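Local structure of antibiotic biosynthesis monooxygenase (Shewanella loihica, 2RIL) at residues S3-L8 against I61-A66; T7-F12 against A92-I97; D31-Q36 against Q73-A78; L40-H45 against L56-I61. The protein probably acts as a monooxygenase of the antibiotic-biosynthesis type, forming a dimer of ferredoxin-like subunits whose sheets join across the interface. One frame throughout, in Å; residues are numbered along the deposited sequence.

Interaction 1: residues S3-L8 against I61-A66; sequences SAPVTL and IWQSEA
The central strand pair of the ferredoxin-like sheet, 6-12 beside 56-62, is joined here just where strand 56-62 gives way to helix 65-79. Val6 and Trp62 form an antiparallel hydrogen-bonded pair. Val6 N donates to Trp62 O at 3.0 Å; the return bond from Trp62 N to Val6 O is almost straight (175°), and each donor lies in the plane of its carbonyl. Next come Thr7 and Ile61, a non-hydrogen-bonded pair of beta-branched residues well suited to extended backbone. Their side chains run alongside each other, with Ile61 CD1 resting 3.6 Å from Thr7 OG1. On the face of Val6 and Trp62, the two valine methyls divide the work. CG1, anti to the carbonyl carbon, meets Glu65 CG at 3.6 Å, the two side chains crossing at about a right angle, while CG2 reaches Trp62 CB at 3.9 Å. Glu65 extends beyond Val6 CG1 and hydrogen-bonds Tyr69 with its carboxylate. Just before strand 6-12, Ala4 O receives a nearly linear C-H from Ser64 CA. One water accepts from both Ala4 N and Glu65 N, and another, held by Ser3 OG, accepts from Ala66 N. Ser64 OG, the N-cap of helix 65-79, takes Asp67 N, so the N-H groups of Glu65, Ala66 and Asp67 all have partners. This strand-to-helix step belongs to the second beta-alpha-beta half of the ferredoxin-like fold.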
# COMPACT_ATOMS: atom_id res chain seq x y z
N SER A 3 5.91 -21.08 -6.34
CA SER A 3 5.77 -20.11 -5.29
C SER A 3 6.86 -19.05 -5.36
O SER A 3 7.94 -19.30 -5.86
CB SER A 3 5.86 -20.79 -3.94
OG SER A 3 4.74 -21.64 -3.73
N ALA A 4 6.55 -17.88 -4.83
CA ALA A 4 7.48 -16.77 -4.70
C ALA A 4 6.91 -15.83 -3.64
O ALA A 4 5.71 -15.87 -3.40
CB ALA A 4 7.63 -16.03 -6.03
N PRO A 5 7.76 -15.03 -2.99
CA PRO A 5 7.29 -14.07 -2.00
C PRO A 5 6.21 -13.18 -2.57
O PRO A 5 6.22 -12.84 -3.77
CB PRO A 5 8.56 -13.29 -1.62
CG PRO A 5 9.66 -14.27 -1.85
CD PRO A 5 9.23 -14.99 -3.10
N VAL A 6 5.23 -12.88 -1.73
CA VAL A 6 4.10 -12.02 -2.09
C VAL A 6 3.94 -10.93 -1.05
O VAL A 6 4.43 -11.04 0.08
CB VAL A 6 2.74 -12.77 -2.23
CG1 VAL A 6 2.79 -13.79 -3.37
CG2 VAL A 6 2.32 -13.46 -0.93
N THR A 7 3.23 -9.88 -1.44
CA THR A 7 2.95 -8.77 -0.56
C THR A 7 1.47 -8.67 -0.35
O THR A 7 0.71 -8.59 -1.32
CB THR A 7 3.45 -7.46 -1.16
OG1 THR A 7 4.87 -7.58 -1.39
CG2 THR A 7 3.17 -6.27 -0.23
N LEU A 8 1.02 -8.66 0.91
CA LEU A 8 -0.36 -8.33 1.23
C LEU A 8 -0.40 -6.81 1.36
O LEU A 8 0.37 -6.26 2.12
CB LEU A 8 -0.75 -8.98 2.56
CG LEU A 8 -2.03 -8.49 3.24
CD1 LEU A 8 -3.25 -8.93 2.47
CD2 LEU A 8 -2.13 -8.83 4.70
N ILE A 61 4.78 -8.99 4.07
CA ILE A 61 5.47 -9.86 3.15
C ILE A 61 5.35 -11.30 3.66
O ILE A 61 5.56 -11.58 4.86
CB ILE A 61 6.96 -9.52 3.02
CG1 ILE A 61 7.15 -8.01 2.92
CG2 ILE A 61 7.54 -10.27 1.80
CD1 ILE A 61 6.76 -7.49 1.62
N TRP A 62 4.96 -12.18 2.75
CA TRP A 62 4.80 -13.60 3.01
C TRP A 62 5.70 -14.40 2.06
O TRP A 62 5.91 -14.01 0.92
CB TRP A 62 3.34 -14.00 2.82
CG TRP A 62 2.45 -13.51 3.89
CD1 TRP A 62 1.92 -12.25 4.04
CD2 TRP A 62 2.07 -14.24 5.05
NE1 TRP A 62 1.22 -12.16 5.19
CE2 TRP A 62 1.27 -13.39 5.82
CE3 TRP A 62 2.28 -15.56 5.48
CZ2 TRP A 62 0.69 -13.80 7.00
CZ3 TRP A 62 1.70 -15.95 6.65
CH2 TRP A 62 0.92 -15.08 7.39
N GLN A 63 6.14 -15.56 2.52
CA GLN A 63 7.02 -16.38 1.69
C GLN A 63 6.36 -16.91 0.41
O GLN A 63 7.03 -17.15 -0.59
CB GLN A 63 7.48 -17.55 2.54
CG GLN A 63 8.55 -18.39 1.85
CD GLN A 63 9.91 -17.65 1.85
OE1 GLN A 63 10.42 -17.28 2.93
NE2 GLN A 63 10.47 -17.40 0.65
N SER A 64 5.04 -17.11 0.44
CA SER A 64 4.29 -17.60 -0.70
C SER A 64 2.84 -17.31 -0.56
O SER A 64 2.35 -17.08 0.56
CB SER A 64 4.45 -19.14 -0.81
OG SER A 64 3.88 -19.81 0.29
N GLU A 65 2.15 -17.37 -1.69
CA GLU A 65 0.69 -17.28 -1.70
C GLU A 65 0.10 -18.39 -0.82
O GLU A 65 -0.84 -18.12 -0.04
CB GLU A 65 0.13 -17.45 -3.13
CG GLU A 65 0.28 -16.28 -4.03
CD GLU A 65 -0.29 -16.55 -5.42
OE1 GLU A 65 -1.47 -16.89 -5.50
OE2 GLU A 65 0.44 -16.40 -6.40
N ALA A 66 0.58 -19.62 -0.98
CA ALA A 66 0.05 -20.73 -0.21
C ALA A 66 0.12 -20.45 1.28
O ALA A 66 -0.83 -20.72 2.04
CB ALA A 66 0.83 -22.01 -0.54
O HOH W 1 2.19 -20.53 -3.35
O HOH W 2 3.34 -18.07 -4.25

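Interaction 2: residues T7-F12 against A92-I97; sequences TLINPF and ALYRVI
Tyr94 lies along strand 6-12, and its atoms can be followed outward from the backbone. CB sits 3.7 Å from Thr7 O, and the same oxygen lies in the ring plane, at the edge near CD1. CG, anti to the carbonyl carbon (chi1 -66°), lies under Ile9 CD1. That methyl comes over one face of the ring, 4.1 Å from the centroid and displaced toward the rim, in a CH-pi contact. CD1 meets Ile9 CG1 at 3.8 Å and CE1 approaches Ile9 CB; the two side chains cross at about a right angle. The hydroxyl at the tip leaves the strand pair: OH bonds to Tyr54 O of the second subunit and accepts from a water that also gives a weak bond to Ile9 O.

Beneath these side chains the antiparallel backbones are paired at Thr7 with Tyr94 and at Ile9 with Ala92. Tyr94 N reaches Thr7 O at 2.8 Å, but with a bent N-H (136°). Ile9 N approaches Ala92 O nearly along the C=O axis, whereas Ala92 N stands above the carbonyl plane of Ile9 O at 3.2 Å. This uneven geometry accompanies strongly crossed strands, whose N-to-C directions make 128°, well short of antiparallel. On the other face, Leu93 CD2 touches Leu8 CB at 3.9 Å, and Phe68 of helix 65-79 packs on both leucines. The chemistry is thus two-sided: the leucines, Leu93 buried, pack under helix 65-79, while tyrosine offers isoleucine an apolar face and spends its hydroxyl on the partner subunit.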
# COMPACT_ATOMS: atom_id res chain seq x y z
N THR A 7 3.23 -9.88 -1.44
CA THR A 7 2.95 -8.77 -0.56
C THR A 7 1.47 -8.67 -0.35
O THR A 7 0.71 -8.59 -1.32
CB THR A 7 3.45 -7.46 -1.16
OG1 THR A 7 4.87 -7.58 -1.39
CG2 THR A 7 3.17 -6.27 -0.23
N LEU A 8 1.02 -8.66 0.91
CA LEU A 8 -0.36 -8.33 1.23
C LEU A 8 -0.40 -6.81 1.36
O LEU A 8 0.37 -6.26 2.12
CB LEU A 8 -0.75 -8.98 2.56
CG LEU A 8 -2.03 -8.49 3.24
CD1 LEU A 8 -3.25 -8.93 2.47
CD2 LEU A 8 -2.13 -8.83 4.70
N ILE A 9 -1.34 -6.15 0.66
CA ILE A 9 -1.63 -4.76 0.94
C ILE A 9 -3.09 -4.71 1.37
O ILE A 9 -3.97 -5.23 0.67
CB ILE A 9 -1.35 -3.82 -0.24
CG1 ILE A 9 0.10 -3.96 -0.72
CG2 ILE A 9 -1.65 -2.41 0.19
CD1 ILE A 9 0.45 -3.15 -1.99
N ASN A 10 -3.31 -4.16 2.56
CA ASN A 10 -4.63 -4.09 3.15
C ASN A 10 -4.94 -2.68 3.61
O ASN A 10 -4.49 -2.24 4.67
CB ASN A 10 -4.73 -5.06 4.34
CG ASN A 10 -6.14 -5.35 4.73
OD1 ASN A 10 -7.06 -4.77 4.16
ND2 ASN A 10 -6.34 -6.24 5.73
N PRO A 11 -5.66 -1.91 2.77
CA PRO A 11 -6.07 -0.56 3.14
C PRO A 11 -7.31 -0.60 4.00
O PRO A 11 -8.26 -1.31 3.65
CB PRO A 11 -6.37 0.10 1.79
CG PRO A 11 -6.84 -1.00 0.94
CD PRO A 11 -6.15 -2.27 1.43
N PHE A 12 -7.29 0.14 5.11
CA PHE A 12 -8.40 0.18 6.05
C PHE A 12 -9.14 1.53 6.07
O PHE A 12 -8.52 2.56 6.19
CB PHE A 12 -7.89 -0.05 7.47
CG PHE A 12 -7.35 -1.45 7.71
CD1 PHE A 12 -8.18 -2.47 8.00
CD2 PHE A 12 -6.00 -1.71 7.67
CE1 PHE A 12 -7.71 -3.74 8.23
CE2 PHE A 12 -5.53 -2.97 7.89
CZ PHE A 12 -6.39 -4.00 8.17
N ALA A 92 -5.63 -7.70 -0.41
CA ALA A 92 -5.29 -8.41 -1.63
C ALA A 92 -3.79 -8.67 -1.67
O ALA A 92 -3.02 -7.94 -1.04
CB ALA A 92 -5.76 -7.60 -2.88
N LEU A 93 -3.40 -9.67 -2.45
CA LEU A 93 -1.98 -10.02 -2.64
C LEU A 93 -1.46 -9.41 -3.92
O LEU A 93 -2.17 -9.31 -4.92
CB LEU A 93 -1.77 -11.53 -2.71
CG LEU A 93 -2.04 -12.32 -1.44
CD1 LEU A 93 -1.63 -13.81 -1.68
CD2 LEU A 93 -1.36 -11.71 -0.21
N TYR A 94 -0.17 -9.06 -3.89
CA TYR A 94 0.54 -8.33 -4.94
C TYR A 94 1.94 -8.86 -5.13
O TYR A 94 2.51 -9.47 -4.21
CB TYR A 94 0.69 -6.82 -4.52
CG TYR A 94 -0.64 -6.12 -4.46
CD1 TYR A 94 -1.46 -6.20 -3.34
CD2 TYR A 94 -1.08 -5.34 -5.52
CE1 TYR A 94 -2.69 -5.60 -3.31
CE2 TYR A 94 -2.31 -4.71 -5.48
CZ TYR A 94 -3.13 -4.84 -4.39
OH TYR A 94 -4.42 -4.31 -4.34
N ARG A 95 2.50 -8.55 -6.29
CA ARG A 95 3.95 -8.65 -6.46
C ARG A 95 4.46 -7.35 -7.03
O ARG A 95 3.72 -6.62 -7.70
CB ARG A 95 4.34 -9.84 -7.33
CG ARG A 95 4.19 -11.12 -6.50
CD ARG A 95 5.10 -12.25 -6.91
NE ARG A 95 4.79 -13.50 -6.21
CZ ARG A 95 3.82 -14.34 -6.53
NH1 ARG A 95 3.03 -14.12 -7.59
NH2 ARG A 95 3.64 -15.43 -5.78
N VAL A 96 5.71 -7.03 -6.79
CA VAL A 96 6.30 -5.80 -7.30
C VAL A 96 6.67 -6.00 -8.76
O VAL A 96 7.35 -6.96 -9.10
CB VAL A 96 7.53 -5.37 -6.47
CG1 VAL A 96 8.20 -4.13 -7.09
CG2 VAL A 96 7.14 -5.08 -5.00
N ILE A 97 6.19 -5.10 -9.62
CA ILE A 97 6.42 -5.18 -11.06
C ILE A 97 7.30 -4.08 -11.64
O ILE A 97 7.81 -4.27 -12.75
CB ILE A 97 5.10 -5.26 -11.86
CG1 ILE A 97 4.19 -4.06 -11.62
CG2 ILE A 97 4.39 -6.61 -11.57
CD1 ILE A 97 3.18 -3.75 -12.81
O HOH W 3 -6.02 -3.89 -1.60

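Interaction 3: residues D31-Q36 against Q73-A78; sequences DFMAQQ and QKMRQA
Phe32 lays its ring against the side of helix 65-79, its far atoms meeting Lys74, Met75 and Ala78. With CG anti to the backbone N (chi1 178°), the side chain extends straight across the gap between the two helices. CE1 comes closest, 3.4 Å from Ala78 CB; a residue as small as alanine lets the ring approach this near. CE2 lies 3.6 Å from Met75 CA, almost on the helix backbone, and CZ meets Lys74 CB edge-on, in the ring plane.

Beside the phenyl group, two selenomethionines cross at about a right angle, Met33 SE and Met75 SE standing 3.9 Å apart. The bend of Met33 at chi2 (-54°) carries its selenium to the edge of the Phe32 ring, in plane; chi3 only directs CE. Methionine, present here as selenomethionine, has a long, flexible chain that readily fits the irregular groove between helices, and Phe68 and Ala71 continue the packing on Met33.

Toward the surface the contact turns polar. Gln36 folds back over one face of the Phe32 ring, its NE2 3.4 Å above the plane, and bonds Phe32 O at 3.1 Å along a nearly straight N-H (170°). Phe32 O also accepts from Gln35 N as the chain turns after the helix. The other amide atom, Gln36 OE1, accepts from a water at 2.9 Å, and that water accepts a hydrogen bond from Lys74 NZ at 2.5 Å. The contact joins the end of helix 19-33 to helix 65-79; two helices packed on one face of an antiparallel sheet are typical of the ferredoxin-like fold.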
# COMPACT_ATOMS: atom_id res chain seq x y z
N ASP A 31 -0.39 -10.37 15.78
CA ASP A 31 0.16 -11.35 16.69
C ASP A 31 -0.22 -12.79 16.30
O ASP A 31 0.61 -13.68 16.42
CB ASP A 31 -0.24 -11.04 18.14
CG ASP A 31 0.36 -9.74 18.66
OD1 ASP A 31 1.28 -9.18 18.03
OD2 ASP A 31 -0.11 -9.26 19.72
N PHE A 32 -1.42 -13.00 15.80
CA PHE A 32 -1.78 -14.33 15.29
C PHE A 32 -1.02 -14.65 14.01
O PHE A 32 -0.40 -15.67 13.87
CB PHE A 32 -3.29 -14.41 14.99
CG PHE A 32 -3.70 -15.71 14.43
CD1 PHE A 32 -4.00 -16.79 15.28
CD2 PHE A 32 -3.74 -15.93 13.06
CE1 PHE A 32 -4.34 -18.02 14.74
CE2 PHE A 32 -4.12 -17.13 12.54
CZ PHE A 32 -4.42 -18.18 13.38
N MSE A 33 -1.02 -13.73 13.06
CA MSE A 33 -0.40 -14.01 11.75
C MSE A 33 1.10 -14.21 11.85
O MSE A 33 1.69 -15.03 11.13
CB MSE A 33 -0.71 -12.86 10.80
CG MSE A 33 -2.17 -12.79 10.35
SE MSE A 33 -2.82 -14.45 9.56
CE MSE A 33 -3.03 -13.85 7.69
N ALA A 34 1.72 -13.52 12.80
CA ALA A 34 3.16 -13.56 12.93
C ALA A 34 3.66 -14.91 13.39
O ALA A 34 4.86 -15.21 13.23
CB ALA A 34 3.64 -12.41 13.88
N GLN A 35 2.76 -15.72 13.93
CA GLN A 35 3.03 -17.10 14.32
C GLN A 35 2.86 -18.15 13.26
O GLN A 35 3.13 -19.35 13.49
CB GLN A 35 2.14 -17.47 15.52
CG GLN A 35 2.47 -16.61 16.72
CD GLN A 35 3.87 -16.95 17.24
OE1 GLN A 35 4.18 -18.13 17.48
NE2 GLN A 35 4.72 -15.93 17.37
N GLN A 36 2.43 -17.73 12.08
CA GLN A 36 2.06 -18.66 11.02
C GLN A 36 3.23 -18.92 10.12
O GLN A 36 4.06 -18.02 9.86
CB GLN A 36 0.88 -18.12 10.23
CG GLN A 36 -0.33 -17.80 11.09
CD GLN A 36 -0.75 -18.94 11.94
OE1 GLN A 36 -0.92 -20.08 11.46
NE2 GLN A 36 -0.95 -18.63 13.21
N GLN A 73 -7.05 -18.61 6.34
CA GLN A 73 -8.08 -19.61 6.68
C GLN A 73 -8.04 -19.91 8.18
O GLN A 73 -9.08 -19.91 8.87
CB GLN A 73 -7.87 -20.89 5.88
CG GLN A 73 -8.94 -21.98 6.21
CD GLN A 73 -8.78 -23.37 5.56
OE1 GLN A 73 -8.38 -23.50 4.41
NE2 GLN A 73 -9.23 -24.44 6.29
N LYS A 74 -6.84 -20.10 8.71
CA LYS A 74 -6.71 -20.29 10.17
C LYS A 74 -7.20 -19.11 11.00
O LYS A 74 -7.82 -19.30 12.06
CB LYS A 74 -5.29 -20.69 10.58
CG LYS A 74 -4.81 -22.02 10.02
CD LYS A 74 -3.47 -22.36 10.65
CE LYS A 74 -2.90 -23.68 10.12
NZ LYS A 74 -1.90 -23.53 9.01
N MSE A 75 -6.95 -17.90 10.50
CA MSE A 75 -7.36 -16.66 11.16
C MSE A 75 -8.87 -16.56 11.33
O MSE A 75 -9.35 -16.05 12.36
CB MSE A 75 -6.81 -15.42 10.40
CG MSE A 75 -6.61 -14.17 11.27
SE MSE A 75 -6.17 -12.52 10.25
CE MSE A 75 -7.97 -12.28 9.63
N ARG A 76 -9.62 -17.05 10.33
CA ARG A 76 -11.09 -17.08 10.37
C ARG A 76 -11.60 -17.97 11.47
O ARG A 76 -12.60 -17.66 12.14
CB ARG A 76 -11.71 -17.54 9.06
CG ARG A 76 -11.69 -16.46 8.03
CD ARG A 76 -12.61 -16.79 6.91
NE ARG A 76 -12.03 -17.80 6.06
CZ ARG A 76 -11.15 -17.56 5.11
NH1 ARG A 76 -10.68 -16.33 4.90
NH2 ARG A 76 -10.69 -18.57 4.39
N GLN A 77 -10.91 -19.08 11.68
CA GLN A 77 -11.27 -19.98 12.78
C GLN A 77 -10.91 -19.39 14.16
O GLN A 77 -11.73 -19.44 15.09
CB GLN A 77 -10.60 -21.31 12.59
CG GLN A 77 -11.06 -22.34 13.64
CD GLN A 77 -10.42 -23.73 13.50
OE1 GLN A 77 -9.53 -23.94 12.68
NE2 GLN A 77 -10.92 -24.70 14.28
N ALA A 78 -9.70 -18.87 14.31
CA ALA A 78 -9.18 -18.38 15.60
C ALA A 78 -9.75 -17.03 16.08
O ALA A 78 -10.03 -16.86 17.29
CB ALA A 78 -7.69 -18.25 15.51
O HOH W 4 -1.04 -21.14 8.80

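Interaction 4: residues L40-H45 against L56-I61; sequences LSTQLH and LINVAI. With ACT (acetate ion), chain C.
Strands 39-47 and 56-62 form a beta hairpin whose two faces differ sharply. The tight one carries Thr42, Leu44, Leu56, Asn58 and Ala60 and lies under helix 19-33, where Trp26 covers Thr42, Leu44 and Asn58. Thr42 and Ala60 bring their CA atoms within 4.0 Å, a closeness favoured by the single methyl of alanine, whose CB sits 3.4 Å from Thr42 OG1. Leu44, with CG anti to the backbone N, turns CD1 onto Asn58 CB at 3.9 Å, while CD2 faces Leu56 CD2.

Between the faces, regular antiparallel bonds join Gln43 with Val59 and His45 with Ile57; His45 N to Ile57 O measures 2.8 Å, with the donor above the carbonyl plane. At the end of the pairing, Leu40 N and, weakly, Ser41 N both address Ile61 O, making a classic beta bulge.

The loose part is confined to Leu40, Ser41 and Gln43. Ser41 OG, held between the backbone N and carbonyl carbon, donates to an acetate oxygen (ACT O) at a very short 2.5 Å, the ion probably coming from the crystallisation liquor. Gln43 extends away, and a water donates to both its OE1 and Val59 O. His45, by contrast, is buried at the subunit interface: CE1 comes within 3.8 Å of Val59 CG2, and Val96 of the second subunit packs on His45. Its weak bond to Gln43 O is consistent with a proton on ND1. Chemically, the helix face mixes Leu44, Leu56 and Ala60 with buried polar Thr42 and Asn58, whereas opposite, Ser41 and Gln43 meet ion and water, and His45 and Ile57 the second subunit.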
# COMPACT_ATOMS: atom_id res chain seq x y z
N LEU A 40 6.80 -13.21 6.96
CA LEU A 40 8.12 -12.62 6.94
C LEU A 40 8.23 -11.29 7.66
O LEU A 40 9.10 -11.16 8.52
CB LEU A 40 8.75 -12.51 5.53
CG LEU A 40 8.93 -13.86 4.84
CD1 LEU A 40 9.28 -13.70 3.32
CD2 LEU A 40 9.95 -14.72 5.59
N SER A 41 7.36 -10.33 7.34
CA SER A 41 7.45 -9.03 7.93
C SER A 41 6.19 -8.23 7.65
O SER A 41 5.38 -8.62 6.78
CB SER A 41 8.69 -8.31 7.41
OG SER A 41 8.57 -8.06 6.05
N THR A 42 6.02 -7.11 8.37
CA THR A 42 4.93 -6.22 8.08
C THR A 42 5.27 -4.78 8.41
O THR A 42 6.17 -4.52 9.23
CB THR A 42 3.67 -6.65 8.84
OG1 THR A 42 2.51 -6.15 8.16
CG2 THR A 42 3.70 -6.17 10.27
N GLN A 43 4.57 -3.87 7.75
CA GLN A 43 4.67 -2.45 8.02
C GLN A 43 3.28 -1.86 8.00
O GLN A 43 2.67 -1.72 6.92
CB GLN A 43 5.55 -1.74 6.99
CG GLN A 43 7.00 -2.19 6.98
CD GLN A 43 7.76 -1.49 5.91
OE1 GLN A 43 7.48 -1.72 4.76
NE2 GLN A 43 8.64 -0.58 6.28
N LEU A 44 2.79 -1.50 9.17
CA LEU A 44 1.47 -0.85 9.24
C LEU A 44 1.75 0.63 9.07
O LEU A 44 2.50 1.23 9.84
CB LEU A 44 0.83 -1.04 10.63
CG LEU A 44 -0.58 -0.40 10.77
CD1 LEU A 44 -1.62 -1.03 9.85
CD2 LEU A 44 -0.99 -0.44 12.24
N HIS A 45 1.15 1.23 8.04
CA HIS A 45 1.33 2.64 7.70
C HIS A 45 0.11 3.44 8.19
O HIS A 45 -1.05 3.03 8.00
CB HIS A 45 1.44 2.80 6.19
CG HIS A 45 2.67 2.22 5.58
ND1 HIS A 45 2.88 0.86 5.41
CD2 HIS A 45 3.75 2.85 5.04
CE1 HIS A 45 4.04 0.69 4.79
NE2 HIS A 45 4.57 1.88 4.52
N LEU A 56 -5.16 3.84 7.77
CA LEU A 56 -4.21 2.74 7.97
C LEU A 56 -4.13 1.92 6.71
O LEU A 56 -5.14 1.62 6.11
CB LEU A 56 -4.60 1.81 9.10
CG LEU A 56 -4.62 2.43 10.50
CD1 LEU A 56 -5.31 1.45 11.49
CD2 LEU A 56 -3.22 2.82 10.97
N ILE A 57 -2.90 1.57 6.31
CA ILE A 57 -2.67 0.59 5.25
C ILE A 57 -1.56 -0.33 5.68
O ILE A 57 -0.45 0.14 5.98
CB ILE A 57 -2.26 1.22 3.88
CG1 ILE A 57 -3.32 2.22 3.40
CG2 ILE A 57 -2.03 0.11 2.86
CD1 ILE A 57 -3.07 2.82 2.01
N ASN A 58 -1.86 -1.62 5.82
CA ASN A 58 -0.81 -2.58 6.15
C ASN A 58 -0.18 -3.13 4.89
O ASN A 58 -0.87 -3.42 3.90
CB ASN A 58 -1.34 -3.72 7.00
CG ASN A 58 -0.23 -4.59 7.53
OD1 ASN A 58 0.82 -4.06 7.95
ND2 ASN A 58 -0.42 -5.91 7.54
N VAL A 59 1.14 -3.32 4.93
CA VAL A 59 1.90 -3.92 3.85
C VAL A 59 2.75 -5.02 4.47
O VAL A 59 3.68 -4.73 5.19
CB VAL A 59 2.77 -2.90 3.12
CG1 VAL A 59 3.46 -3.59 1.89
CG2 VAL A 59 1.97 -1.67 2.61
N ALA A 60 2.40 -6.28 4.19
CA ALA A 60 3.08 -7.45 4.80
C ALA A 60 3.69 -8.32 3.73
O ALA A 60 3.16 -8.40 2.62
CB ALA A 60 2.08 -8.28 5.57
N ILE A 61 4.78 -8.99 4.07
CA ILE A 61 5.47 -9.86 3.15
C ILE A 61 5.35 -11.30 3.66
O ILE A 61 5.56 -11.58 4.86
CB ILE A 61 6.96 -9.52 3.02
CG1 ILE A 61 7.15 -8.01 2.92
CG2 ILE A 61 7.54 -10.27 1.80
CD1 ILE A 61 6.76 -7.49 1.62
C ACT C . 11.47 -9.45 4.82
O ACT C . 10.64 -8.54 4.83
OXT ACT C . 11.92 -9.67 3.68
CH3 ACT C . 11.90 -10.21 6.04
O HOH W 5 6.24 -4.24 4.08

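How the interactions relate
From the N terminus, interactions 1 and 2 start on the same strand, 6-12, and share Thr7 and Leu8. Interaction 1 closes a loop at the strand 56-62 to helix 65-79 corner; interaction 2 closes a longer one at the last strand. Arg95 of that strand binds Pro5 O and Ala4 O, joining the two. Interaction 3 crosses interaction 1 along the chain and lies wholly within the span of interaction 2; it ties the helices together, and Met33 reaches the Trp62 ring. Interaction 4, the hairpin, falls within all three loops. Leu8 N to Ala60 O sews it to strand 6-12, completing one four-stranded sheet below the helix pair.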